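Local coordinates for hemoglobin component VII (Tokunagayusurika akamusi, PDB 1X46), which binds heme and, as a larval globin of a midge, probably carries or stores oxygen, at residues W19-L30 against H64-N73; G103-E111 against M142-L150. All blocks are in the same frame, centred on the assembly; numbering follows the deposited sequence.

How the interactions relate
Both interactions pack helices of the globin fold around one heme, from opposite sides of the chain's centre and with their own centres about 19 Å apart. No helix is shared: 19-30 and 64-73 join helices 9-20 and 26-36 to helix 59-78, whereas 103-111 and 142-150 join helix 106-123 to helix 129-146 and the C-terminus. Each is partly buried, with Trp19, Ala65 and Val69 inside in interaction 1 and Phe109 and Phe147 in interaction 2, while Thr66 and Glu110 are exposed. Interaction 1 brings up the distal histidine and the iron-bound water and includes a direct indole-to-amide hydrogen bond; interaction 2 lies toward the axial His99, is held across by apolar and CH-pi contacts, and adds a water bridge at the chain end.

Interaction 1: W19-L30 against H64-N73; sequences WAQIHDKEVDIL and HATRIVSVIN. With HEM (protoporphyrin IX containing Fe), chain B.
Helices 26-30 and 64-73 cross almost at a right angle (97°), their axes 8.5 Å apart, and the backbones come nearest where Glu26 faces Ala65. The small side chain of Ala65 is consistent with this closeness: its CB lies 3.4 Å from Glu26 O. Leu30 CD2 reaches past Ala65 to the edge of the His64 imidazole, while Leu30 CD1 meets Ile68 CD1 at 3.7 Å. The aliphatic part of Glu26 lies across both methyls of Val69. Near the other end of segment 64-73, the Trp19 chi1 of 178° sets CG opposite the backbone nitrogen and directs the indole toward Ile72 and Asn73. Ile72 CG2 sits over one face in a CH-pi contact, and His23 CB lies against the opposite face. At the ring edge Trp19 NE1 donates to Asn73 OD1 over 2.7 Å, in the carbonyl plane but bent at the hydrogen (141°); the amide stands steeply to the indole. A water bridges His23 O and Asn73 ND2, tying the turn to the same amide. On the heme side, His64 NE2 lies 2.7 Å from the iron-bound water, a distal-histidine arrangement. Helix 59-78 thus lies between the heme and segment 19-30, while Phe119 of helix 106-123 packs against Ile22 and Ile29.

Interaction 2: G103-E111 against M142-L150; sequences GVTAAHFEE and MYSVVFPEL. With HEM (protoporphyrin IX containing Fe), chain B.
Phe109 fills the tight part of this contact, its ring held between the heme and the last turns of helix 129-146. Val146 CG1 lies over one face and the heme methyl CMC over the opposite one; Met142 CE, at the end of an extended chain, comes obliquely to Phe109 CD1 at 3.5 Å. Leu150 CD1 approaches Phe109 CD2 from another oblique direction. A second cluster forms around Phe147, whose ring is clasped over its centre on both faces: Ala106 CB makes a CH-pi contact 3.5 Å from the centroid, only 6° off the normal, and Tyr143 CB covers the other side. With CG anti to the carbonyl carbon (chi1 -73°), Phe147 turns its edge to Phe109 CB.

The exposed Glu110 side chain packs more loosely: Glu110 CG stays 4.2 Å from Tyr143 CE2, although Tyr143 OH comes to 3.5 Å from Glu110 CA. The phenol oxygen has its hydrogen-bond partner in Glu113. Near the chain end, a water donates to Val104 O and Leu150 O, linking the loop to the terminal carboxylate. Within segment 103-111 itself, Thr105 OG1 caps the start of helix 106-123 by accepting from His108 N. Across the interface the direct contacts are mainly apolar, so cohesion rests largely on shape and ring faces; Phe109, also edge-to-face with the axial His99, carries that packing to the proximal heme side.

Interaction 1: W19-L30 against H64-N73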
# COMPACT_ATOMS: atom_id res chain seq x y z
N TRP A 19 -11.07 0.32 1.22
CA TRP A 19 -10.09 1.39 1.36
C TRP A 19 -10.69 2.64 2.00
O TRP A 19 -10.07 3.28 2.86
CB TRP A 19 -9.45 1.71 0.01
CG TRP A 19 -8.48 2.85 0.09
CD1 TRP A 19 -8.59 4.07 -0.55
CD2 TRP A 19 -7.24 2.89 0.82
NE1 TRP A 19 -7.49 4.85 -0.25
CE2 TRP A 19 -6.65 4.15 0.58
CE3 TRP A 19 -6.57 1.97 1.64
CZ2 TRP A 19 -5.42 4.52 1.17
CZ3 TRP A 19 -5.35 2.34 2.21
CH2 TRP A 19 -4.80 3.61 1.98
N ALA A 20 -11.88 3.00 1.53
CA ALA A 20 -12.56 4.18 2.07
C ALA A 20 -12.80 4.08 3.59
O ALA A 20 -12.93 5.11 4.27
CB ALA A 20 -13.88 4.42 1.32
N GLN A 21 -12.84 2.85 4.10
CA GLN A 21 -13.04 2.62 5.54
C GLN A 21 -11.77 2.87 6.36
O GLN A 21 -11.85 3.04 7.58
CB GLN A 21 -13.52 1.18 5.77
CG GLN A 21 -14.93 0.89 5.29
CD GLN A 21 -15.50 -0.36 5.93
OE1 GLN A 21 -15.68 -0.40 7.16
NE2 GLN A 21 -15.78 -1.38 5.12
N ILE A 22 -10.60 2.87 5.72
CA ILE A 22 -9.34 3.04 6.44
C ILE A 22 -8.48 4.19 5.96
O ILE A 22 -7.46 4.49 6.58
CB ILE A 22 -8.52 1.71 6.43
CG1 ILE A 22 -8.05 1.36 5.01
CG2 ILE A 22 -9.37 0.56 7.04
CD1 ILE A 22 -6.91 0.34 5.03
N HIS A 23 -8.88 4.86 4.88
CA HIS A 23 -7.96 5.85 4.33
C HIS A 23 -7.74 7.12 5.15
O HIS A 23 -6.78 7.86 4.90
CB HIS A 23 -8.24 6.14 2.85
CG HIS A 23 -9.54 6.81 2.56
ND1 HIS A 23 -10.36 7.34 3.54
CD2 HIS A 23 -10.15 7.06 1.38
CE1 HIS A 23 -11.42 7.87 2.97
NE2 HIS A 23 -11.32 7.73 1.66
N ASP A 24 -8.59 7.33 6.15
CA ASP A 24 -8.39 8.42 7.06
C ASP A 24 -7.71 7.93 8.35
O ASP A 24 -7.65 8.65 9.35
CB ASP A 24 -9.72 9.10 7.34
CG ASP A 24 -10.68 8.22 8.11
OD1 ASP A 24 -10.67 6.98 7.93
OD2 ASP A 24 -11.48 8.70 8.93
N LYS A 25 -7.11 6.74 8.28
CA LYS A 25 -6.35 6.17 9.39
C LYS A 25 -4.87 6.05 9.00
O LYS A 25 -4.23 5.06 9.32
CB LYS A 25 -6.91 4.80 9.78
CG LYS A 25 -8.37 4.85 10.29
CD LYS A 25 -8.91 3.45 10.58
CE LYS A 25 -10.31 3.50 11.19
NZ LYS A 25 -11.35 4.07 10.26
N GLU A 26 -4.34 7.07 8.31
CA GLU A 26 -2.98 7.02 7.75
C GLU A 26 -1.93 6.71 8.79
O GLU A 26 -1.08 5.86 8.60
CB GLU A 26 -2.64 8.38 7.13
CG GLU A 26 -3.69 8.95 6.18
CD GLU A 26 -4.61 9.96 6.84
OE1 GLU A 26 -5.11 9.70 7.93
OE2 GLU A 26 -4.83 11.03 6.22
N VAL A 27 -2.00 7.39 9.93
CA VAL A 27 -1.01 7.19 10.99
C VAL A 27 -1.08 5.75 11.51
O VAL A 27 -0.05 5.11 11.69
CB VAL A 27 -1.21 8.23 12.12
CG1 VAL A 27 -0.53 7.82 13.41
CG2 VAL A 27 -0.71 9.62 11.67
N ASP A 28 -2.30 5.26 11.72
CA ASP A 28 -2.47 3.89 12.23
C ASP A 28 -1.99 2.88 11.21
O ASP A 28 -1.41 1.84 11.60
CB ASP A 28 -3.90 3.59 12.63
CG ASP A 28 -4.35 4.36 13.88
OD1 ASP A 28 -3.51 4.81 14.67
OD2 ASP A 28 -5.57 4.56 14.11
N ILE A 29 -2.19 3.15 9.91
CA ILE A 29 -1.70 2.21 8.90
C ILE A 29 -0.18 2.15 8.95
O ILE A 29 0.42 1.05 8.92
CB ILE A 29 -2.16 2.67 7.48
CG1 ILE A 29 -3.67 2.45 7.31
CG2 ILE A 29 -1.36 1.92 6.37
CD1 ILE A 29 -4.25 3.21 6.12
N LEU A 30 0.49 3.30 9.03
CA LEU A 30 1.95 3.31 9.09
C LEU A 30 2.47 2.68 10.36
O LEU A 30 3.46 1.92 10.35
CB LEU A 30 2.54 4.73 8.90
CG LEU A 30 4.06 4.84 8.78
CD1 LEU A 30 4.55 4.00 7.59
CD2 LEU A 30 4.49 6.32 8.62
N HIS A 64 4.94 11.32 6.72
CA HIS A 64 5.24 10.19 5.84
C HIS A 64 3.96 9.33 5.60
O HIS A 64 3.73 8.86 4.48
CB HIS A 64 6.37 9.30 6.35
CG HIS A 64 6.75 8.31 5.32
ND1 HIS A 64 7.36 8.70 4.15
CD2 HIS A 64 6.40 7.01 5.16
CE1 HIS A 64 7.46 7.66 3.35
NE2 HIS A 64 6.86 6.63 3.92
N ALA A 65 3.19 9.13 6.66
CA ALA A 65 1.95 8.37 6.55
C ALA A 65 1.03 8.98 5.49
O ALA A 65 0.45 8.27 4.65
CB ALA A 65 1.25 8.29 7.92
N THR A 66 0.93 10.31 5.51
CA THR A 66 0.12 11.03 4.53
C THR A 66 0.67 10.91 3.12
O THR A 66 -0.12 10.78 2.16
CB THR A 66 0.00 12.51 4.98
OG1 THR A 66 -0.61 12.51 6.27
CG2 THR A 66 -0.97 13.31 4.06
N ARG A 67 2.00 10.98 2.98
CA ARG A 67 2.62 10.79 1.67
C ARG A 67 2.27 9.42 1.07
O ARG A 67 1.94 9.35 -0.12
CB ARG A 67 4.14 10.96 1.76
CG ARG A 67 4.54 12.40 1.99
CD ARG A 67 6.05 12.57 2.21
NE ARG A 67 6.41 13.98 2.11
CZ ARG A 67 7.43 14.56 2.70
NH1 ARG A 67 8.28 13.87 3.48
NH2 ARG A 67 7.59 15.88 2.51
N ILE A 68 2.37 8.34 1.85
CA ILE A 68 2.09 6.98 1.36
C ILE A 68 0.64 6.92 0.92
O ILE A 68 0.32 6.46 -0.17
CB ILE A 68 2.31 5.91 2.46
CG1 ILE A 68 3.81 5.78 2.77
CG2 ILE A 68 1.76 4.51 2.00
CD1 ILE A 68 4.09 4.86 3.97
N VAL A 69 -0.24 7.41 1.78
CA VAL A 69 -1.67 7.29 1.54
C VAL A 69 -2.13 8.13 0.37
O VAL A 69 -3.02 7.74 -0.37
CB VAL A 69 -2.46 7.60 2.83
CG1 VAL A 69 -3.94 7.92 2.53
CG2 VAL A 69 -2.35 6.41 3.77
N SER A 70 -1.46 9.26 0.17
CA SER A 70 -1.74 10.11 -0.99
C SER A 70 -1.58 9.32 -2.28
O SER A 70 -2.41 9.42 -3.19
CB SER A 70 -0.83 11.32 -1.02
OG SER A 70 -1.21 12.22 -2.06
N VAL A 71 -0.51 8.55 -2.38
CA VAL A 71 -0.25 7.76 -3.59
C VAL A 71 -1.24 6.61 -3.69
O VAL A 71 -1.79 6.35 -4.75
CB VAL A 71 1.19 7.23 -3.57
CG1 VAL A 71 1.43 6.26 -4.75
CG2 VAL A 71 2.17 8.38 -3.65
N ILE A 72 -1.49 5.92 -2.59
CA ILE A 72 -2.47 4.83 -2.65
C ILE A 72 -3.84 5.35 -3.07
O ILE A 72 -4.50 4.73 -3.90
CB ILE A 72 -2.54 4.04 -1.31
CG1 ILE A 72 -1.19 3.42 -0.99
CG2 ILE A 72 -3.61 2.92 -1.39
CD1 ILE A 72 -1.08 2.71 0.39
N ASN A 73 -4.27 6.46 -2.46
CA ASN A 73 -5.54 7.10 -2.79
C ASN A 73 -5.65 7.38 -4.28
O ASN A 73 -6.70 7.10 -4.89
CB ASN A 73 -5.64 8.44 -2.10
CG ASN A 73 -6.11 8.36 -0.69
OD1 ASN A 73 -6.45 7.29 -0.17
ND2 ASN A 73 -6.12 9.51 -0.03
CHA HEM B . 9.51 7.09 0.65
CHB HEM B . 5.22 5.66 -1.10
CHC HEM B . 6.19 1.13 0.33
CHD HEM B . 10.46 2.54 2.09
C1A HEM B . 8.25 7.10 0.12
C2A HEM B . 7.56 8.28 -0.34
C3A HEM B . 6.38 7.87 -0.81
C4A HEM B . 6.30 6.44 -0.73
CMA HEM B . 5.29 8.77 -1.41
CAA HEM B . 8.06 9.75 -0.18
CBA HEM B . 9.14 10.22 -1.19
CGA HEM B . 8.56 10.26 -2.58
O1A HEM B . 9.10 9.57 -3.48
O2A HEM B . 7.55 10.98 -2.82
C1B HEM B . 5.08 4.33 -0.82
C2B HEM B . 3.93 3.50 -1.11
C3B HEM B . 4.20 2.23 -0.71
C4B HEM B . 5.55 2.25 -0.18
CMB HEM B . 2.62 4.04 -1.76
CAB HEM B . 3.36 0.94 -0.76
CBB HEM B . 2.18 0.82 -1.36
C1C HEM B . 7.41 1.10 0.94
C2C HEM B . 8.08 -0.06 1.52
C3C HEM B . 9.24 0.33 2.03
C4C HEM B . 9.38 1.75 1.76
CMC HEM B . 7.51 -1.50 1.51
CAC HEM B . 10.30 -0.54 2.75
C1D HEM B . 10.60 3.87 1.81
C2D HEM B . 11.76 4.65 2.17
C3D HEM B . 11.47 6.04 1.72
C4D HEM B . 10.14 5.99 1.16
CMD HEM B . 13.03 4.12 2.87
CAD HEM B . 12.41 7.27 1.87
CBD HEM B . 12.28 7.87 3.27
CGD HEM B . 13.30 8.98 3.45
O1D HEM B . 13.78 9.55 2.45
O2D HEM B . 13.64 9.29 4.62
NA HEM B . 7.47 6.00 -0.14
NB HEM B . 6.05 3.53 -0.22
NC HEM B . 8.24 2.19 1.09
ND HEM B . 9.65 4.69 1.19
FE HEM B . 7.86 4.10 0.47
O HOH W 1 -6.88 9.90 3.01
O HOH W 2 7.03 4.38 2.36

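Interaction 2: G103-E111 against M142-L150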
# COMPACT_ATOMS: atom_id res chain seq x y z
N GLY A 103 16.74 0.65 -1.89
CA GLY A 103 17.02 -0.75 -1.55
C GLY A 103 15.82 -1.54 -1.05
O GLY A 103 15.96 -2.47 -0.26
N VAL A 104 14.63 -1.15 -1.49
CA VAL A 104 13.40 -1.85 -1.10
C VAL A 104 13.17 -3.01 -2.06
O VAL A 104 13.22 -2.82 -3.29
CB VAL A 104 12.21 -0.86 -1.10
CG1 VAL A 104 10.90 -1.58 -0.81
CG2 VAL A 104 12.44 0.26 -0.08
N THR A 105 12.92 -4.20 -1.50
CA THR A 105 12.76 -5.43 -2.29
C THR A 105 11.31 -5.77 -2.58
O THR A 105 10.36 -5.19 -1.98
CB THR A 105 13.34 -6.65 -1.54
OG1 THR A 105 12.61 -6.86 -0.33
CG2 THR A 105 14.78 -6.42 -1.05
N ALA A 106 11.14 -6.74 -3.47
CA ALA A 106 9.81 -7.27 -3.73
C ALA A 106 9.17 -7.81 -2.44
O ALA A 106 7.99 -7.57 -2.17
CB ALA A 106 9.90 -8.37 -4.82
N ALA A 107 9.96 -8.54 -1.63
CA ALA A 107 9.47 -9.08 -0.37
C ALA A 107 9.03 -7.96 0.57
O ALA A 107 8.03 -8.11 1.26
CB ALA A 107 10.52 -9.96 0.28
N HIS A 108 9.77 -6.84 0.57
CA HIS A 108 9.35 -5.68 1.38
C HIS A 108 7.97 -5.20 1.00
O HIS A 108 7.17 -4.86 1.87
CB HIS A 108 10.30 -4.49 1.28
CG HIS A 108 11.64 -4.74 1.84
ND1 HIS A 108 11.84 -5.58 2.91
CD2 HIS A 108 12.84 -4.23 1.52
CE1 HIS A 108 13.13 -5.64 3.17
NE2 HIS A 108 13.76 -4.81 2.35
N PHE A 109 7.69 -5.13 -0.30
CA PHE A 109 6.33 -4.77 -0.74
C PHE A 109 5.29 -5.78 -0.28
O PHE A 109 4.21 -5.42 0.19
CB PHE A 109 6.27 -4.49 -2.25
CG PHE A 109 6.74 -3.09 -2.61
CD1 PHE A 109 5.90 -1.99 -2.40
CD2 PHE A 109 8.01 -2.88 -3.13
CE1 PHE A 109 6.32 -0.71 -2.71
CE2 PHE A 109 8.44 -1.59 -3.46
CZ PHE A 109 7.61 -0.51 -3.25
N GLU A 110 5.64 -7.06 -0.36
CA GLU A 110 4.73 -8.09 0.12
C GLU A 110 4.47 -7.97 1.63
O GLU A 110 3.36 -8.23 2.08
CB GLU A 110 5.28 -9.49 -0.19
CG GLU A 110 5.34 -9.83 -1.67
CD GLU A 110 5.79 -11.27 -1.91
OE1 GLU A 110 6.27 -11.94 -0.97
OE2 GLU A 110 5.62 -11.74 -3.05
N GLU A 111 5.50 -7.55 2.39
CA GLU A 111 5.36 -7.34 3.83
C GLU A 111 4.37 -6.20 4.09
O GLU A 111 3.52 -6.30 4.99
CB GLU A 111 6.73 -7.05 4.44
CG GLU A 111 7.63 -8.26 4.46
CD GLU A 111 9.07 -7.93 4.81
OE1 GLU A 111 9.49 -6.74 4.70
OE2 GLU A 111 9.80 -8.88 5.23
N MET A 142 -0.36 -4.51 -9.23
CA MET A 142 0.67 -3.55 -8.81
C MET A 142 2.07 -4.15 -8.98
O MET A 142 2.99 -3.53 -9.55
CB MET A 142 0.44 -3.12 -7.35
CG MET A 142 1.60 -2.35 -6.75
SD MET A 142 1.35 -2.23 -4.91
CE MET A 142 3.03 -1.97 -4.36
N TYR A 143 2.27 -5.36 -8.44
CA TYR A 143 3.56 -6.03 -8.49
C TYR A 143 4.05 -6.31 -9.91
O TYR A 143 5.24 -6.27 -10.18
CB TYR A 143 3.52 -7.36 -7.71
CG TYR A 143 3.22 -7.21 -6.23
CD1 TYR A 143 3.41 -6.00 -5.56
CD2 TYR A 143 2.71 -8.29 -5.51
CE1 TYR A 143 3.13 -5.89 -4.22
CE2 TYR A 143 2.43 -8.19 -4.16
CZ TYR A 143 2.64 -6.97 -3.53
OH TYR A 143 2.36 -6.82 -2.18
N SER A 144 3.11 -6.58 -10.82
CA SER A 144 3.49 -6.89 -12.18
C SER A 144 4.24 -5.71 -12.83
O SER A 144 5.08 -5.92 -13.70
CB SER A 144 2.26 -7.29 -13.00
OG SER A 144 1.46 -6.17 -13.32
N VAL A 145 3.94 -4.50 -12.37
CA VAL A 145 4.56 -3.29 -12.89
C VAL A 145 5.68 -2.80 -11.99
O VAL A 145 6.68 -2.29 -12.46
CB VAL A 145 3.48 -2.20 -13.10
CG1 VAL A 145 4.11 -0.85 -13.39
CG2 VAL A 145 2.53 -2.61 -14.21
N VAL A 146 5.50 -2.95 -10.67
CA VAL A 146 6.49 -2.46 -9.71
C VAL A 146 7.72 -3.37 -9.60
O VAL A 146 8.84 -2.88 -9.60
CB VAL A 146 5.85 -2.21 -8.32
CG1 VAL A 146 6.89 -1.99 -7.20
CG2 VAL A 146 4.90 -1.05 -8.39
N PHE A 147 7.53 -4.68 -9.50
CA PHE A 147 8.66 -5.61 -9.31
C PHE A 147 9.76 -5.50 -10.37
O PHE A 147 10.93 -5.48 -10.00
CB PHE A 147 8.22 -7.08 -9.12
CG PHE A 147 7.57 -7.38 -7.77
CD1 PHE A 147 7.29 -6.38 -6.83
CD2 PHE A 147 7.22 -8.69 -7.48
CE1 PHE A 147 6.68 -6.71 -5.60
CE2 PHE A 147 6.59 -9.03 -6.27
CZ PHE A 147 6.33 -8.03 -5.34
N PRO A 148 9.42 -5.38 -11.66
CA PRO A 148 10.47 -5.19 -12.70
C PRO A 148 11.28 -3.92 -12.54
O PRO A 148 12.38 -3.84 -13.13
CB PRO A 148 9.65 -5.13 -13.99
CG PRO A 148 8.37 -5.86 -13.69
CD PRO A 148 8.08 -5.45 -12.26
N GLU A 149 10.81 -2.95 -11.74
CA GLU A 149 11.56 -1.72 -11.52
C GLU A 149 12.46 -1.81 -10.30
O GLU A 149 13.24 -0.90 -10.06
CB GLU A 149 10.62 -0.52 -11.31
CG GLU A 149 9.62 -0.25 -12.41
CD GLU A 149 10.27 0.12 -13.73
OE1 GLU A 149 11.45 0.56 -13.76
OE2 GLU A 149 9.58 -0.03 -14.77
N LEU A 150 12.37 -2.89 -9.53
CA LEU A 150 13.15 -2.98 -8.30
C LEU A 150 14.50 -3.64 -8.51
O LEU A 150 15.37 -3.43 -7.68
CB LEU A 150 12.38 -3.73 -7.20
CG LEU A 150 11.01 -3.17 -6.78
CD1 LEU A 150 10.36 -4.12 -5.78
CD2 LEU A 150 11.15 -1.75 -6.21
OXT LEU A 150 14.72 -4.38 -9.47
CHA HEM B . 9.51 7.09 0.65
CHB HEM B . 5.22 5.66 -1.10
CHC HEM B . 6.19 1.13 0.33
CHD HEM B . 10.46 2.54 2.09
C1A HEM B . 8.25 7.10 0.12
C2A HEM B . 7.56 8.28 -0.34
C3A HEM B . 6.38 7.87 -0.81
C4A HEM B . 6.30 6.44 -0.73
CMA HEM B . 5.29 8.77 -1.41
CAA HEM B . 8.06 9.75 -0.18
CBA HEM B . 9.14 10.22 -1.19
CGA HEM B . 8.56 10.26 -2.58
O1A HEM B . 9.10 9.57 -3.48
O2A HEM B . 7.55 10.98 -2.82
C1B HEM B . 5.08 4.33 -0.82
C2B HEM B . 3.93 3.50 -1.11
C3B HEM B . 4.20 2.23 -0.71
C4B HEM B . 5.55 2.25 -0.18
CMB HEM B . 2.62 4.04 -1.76
CAB HEM B . 3.36 0.94 -0.76
CBB HEM B . 2.18 0.82 -1.36
C1C HEM B . 7.41 1.10 0.94
C2C HEM B . 8.08 -0.06 1.52
C3C HEM B . 9.24 0.33 2.03
C4C HEM B . 9.38 1.75 1.76
CMC HEM B . 7.51 -1.50 1.51
CAC HEM B . 10.30 -0.54 2.75
C1D HEM B . 10.60 3.87 1.81
C2D HEM B . 11.76 4.65 2.17
C3D HEM B . 11.47 6.04 1.72
C4D HEM B . 10.14 5.99 1.16
CMD HEM B . 13.03 4.12 2.87
CAD HEM B . 12.41 7.27 1.87
CBD HEM B . 12.28 7.87 3.27
CGD HEM B . 13.30 8.98 3.45
O1D HEM B . 13.78 9.55 2.45
O2D HEM B . 13.64 9.29 4.62
NA HEM B . 7.47 6.00 -0.14
NB HEM B . 6.05 3.53 -0.22
NC HEM B . 8.24 2.19 1.09
ND HEM B . 9.65 4.69 1.19
FE HEM B . 7.86 4.10 0.47
O HOH W 3 15.39 -2.91 -4.95
O HOH W 2 7.03 4.38 2.36